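PDB 4FO5: thioredoxin-like protein from Parabacteroides distasonis, which is of unknown function but belongs to the thioredoxin-like AhpC/TSA family, whose members are mostly thiol-based oxidoreductases, and lacks the usual pair of active-site cysteines. Local coordinates for residues T35-W40 with A67-S72. Numbering follows the deposited sequence.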
# COMPACT_ATOMS: atom_id res chain seq x y z
N THR A 35 1.92 7.01 -4.99
CA THR A 35 1.53 6.29 -3.77
C THR A 35 1.88 4.80 -3.93
O THR A 35 1.54 4.17 -4.94
CB THR A 35 0.02 6.45 -3.43
OG1 THR A 35 -0.32 7.82 -3.43
CG2 THR A 35 -0.34 5.90 -2.05
N LEU A 36 2.54 4.26 -2.92
CA LEU A 36 2.80 2.85 -2.80
C LEU A 36 1.71 2.32 -1.85
O LEU A 36 1.76 2.56 -0.63
CB LEU A 36 4.22 2.53 -2.30
CG LEU A 36 4.49 1.02 -2.11
CD1 LEU A 36 4.42 0.27 -3.44
CD2 LEU A 36 5.81 0.79 -1.46
N LEU A 37 0.71 1.65 -2.44
CA LEU A 37 -0.38 1.02 -1.70
C LEU A 37 0.01 -0.41 -1.41
O LEU A 37 0.24 -1.16 -2.35
CB LEU A 37 -1.69 1.08 -2.51
CG LEU A 37 -2.88 0.37 -1.91
CD1 LEU A 37 -3.31 1.06 -0.61
CD2 LEU A 37 -4.03 0.39 -2.87
N ASN A 38 0.14 -0.79 -0.14
CA ASN A 38 0.54 -2.13 0.20
C ASN A 38 -0.42 -2.79 1.20
O ASN A 38 -0.82 -2.17 2.17
CB ASN A 38 1.96 -2.13 0.75
CG ASN A 38 2.47 -3.51 1.00
OD1 ASN A 38 2.59 -4.31 0.08
ND2 ASN A 38 2.79 -3.80 2.25
N PHE A 39 -0.82 -4.04 0.93
CA PHE A 39 -1.69 -4.82 1.80
C PHE A 39 -0.89 -5.90 2.43
O PHE A 39 -0.11 -6.58 1.75
CB PHE A 39 -2.88 -5.42 1.01
CG PHE A 39 -3.80 -4.36 0.46
CD1 PHE A 39 -4.78 -3.79 1.26
CD2 PHE A 39 -3.62 -3.87 -0.82
CE1 PHE A 39 -5.63 -2.80 0.76
CE2 PHE A 39 -4.48 -2.89 -1.34
CZ PHE A 39 -5.47 -2.36 -0.54
N TRP A 40 -1.07 -6.09 3.74
CA TRP A 40 -0.37 -7.10 4.51
C TRP A 40 -1.19 -7.46 5.75
O TRP A 40 -2.19 -6.81 6.04
CB TRP A 40 1.04 -6.59 4.92
CG TRP A 40 0.99 -5.48 5.92
CD1 TRP A 40 0.61 -4.19 5.70
CD2 TRP A 40 1.22 -5.58 7.34
NE1 TRP A 40 0.64 -3.47 6.87
CE2 TRP A 40 0.99 -4.31 7.90
CE3 TRP A 40 1.60 -6.64 8.18
CZ2 TRP A 40 1.13 -4.05 9.27
CZ3 TRP A 40 1.73 -6.38 9.55
CH2 TRP A 40 1.51 -5.10 10.07
N ALA A 67 4.44 8.53 -1.36
CA ALA A 67 3.80 8.30 -0.07
C ALA A 67 3.53 6.81 0.07
O ALA A 67 3.11 6.15 -0.88
CB ALA A 67 2.50 9.10 0.04
N MSE A 68 3.80 6.28 1.23
CA MSE A 68 3.50 4.89 1.47
C MSE A 68 2.18 4.79 2.21
O MSE A 68 1.99 5.46 3.22
CB MSE A 68 4.62 4.24 2.28
CG MSE A 68 4.20 2.95 2.92
SE MSE A 68 5.48 1.63 2.53
CE MSE A 68 4.39 0.35 1.69
N CYS A 69 1.32 3.92 1.75
CA CYS A 69 0.05 3.63 2.36
C CYS A 69 -0.03 2.12 2.59
O CYS A 69 -0.37 1.38 1.67
CB CYS A 69 -1.09 4.13 1.49
SG CYS A 69 -2.71 3.90 2.23
N SER A 70 0.36 1.67 3.78
CA SER A 70 0.37 0.24 4.15
C SER A 70 -0.87 -0.07 4.93
O SER A 70 -1.08 0.53 5.98
CB SER A 70 1.59 -0.09 5.01
OG SER A 70 2.80 -0.10 4.29
N ILE A 71 -1.70 -0.99 4.46
CA ILE A 71 -2.93 -1.29 5.17
C ILE A 71 -2.90 -2.71 5.71
O ILE A 71 -2.82 -3.65 4.93
CB ILE A 71 -4.16 -1.08 4.26
CG1 ILE A 71 -4.15 0.33 3.63
CG2 ILE A 71 -5.46 -1.35 5.06
CD1 ILE A 71 -5.24 0.60 2.53
N SER A 72 -2.96 -2.86 7.05
CA SER A 72 -3.02 -4.16 7.72
C SER A 72 -4.44 -4.67 7.68
O SER A 72 -5.39 -3.92 7.97
CB SER A 72 -2.53 -4.05 9.16
OG SER A 72 -2.99 -5.13 9.96
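W40 lays its indole across the neighbouring strand at S72. Its CB carries CG between the backbone N and the carbonyl carbon (chi1 69°), turning the ring toward 67-72: CD1 meets the I71 carbonyl, NE1 passes S70 CB at 4.0 Å, and CE2 and CZ2 rest on S72 CB, each 3.7 Å away. S72 CA sits over the five-membered ring in a CH-pi contact, while S72 OG is hydrogen-bonded to D74. An alanine in place of W40 would probably leave S70 and S72 without this cover and open a gap beside N51 and Q94. Five backbone hydrogen bonds join strand 35-40 to 67-72, from L36 N to A67 O (2.8 Å) through I71 N to N38 O (2.7 Å) to a longer one from W40 N to I71 O (3.2 Å). On the same face as the indole, M68 bends so that its CE presses on L36 CD2 at 3.5 Å, a tight fit; L36 and N38 also touch L54 of helix 45-58. On the opposite face I71 CD1 touches L37 CD1 (3.7 Å) and F39 CE1. Parallel neighbours joined through helix 45-58 form the beta-alpha-beta unit in the central sheet of the thioredoxin fold.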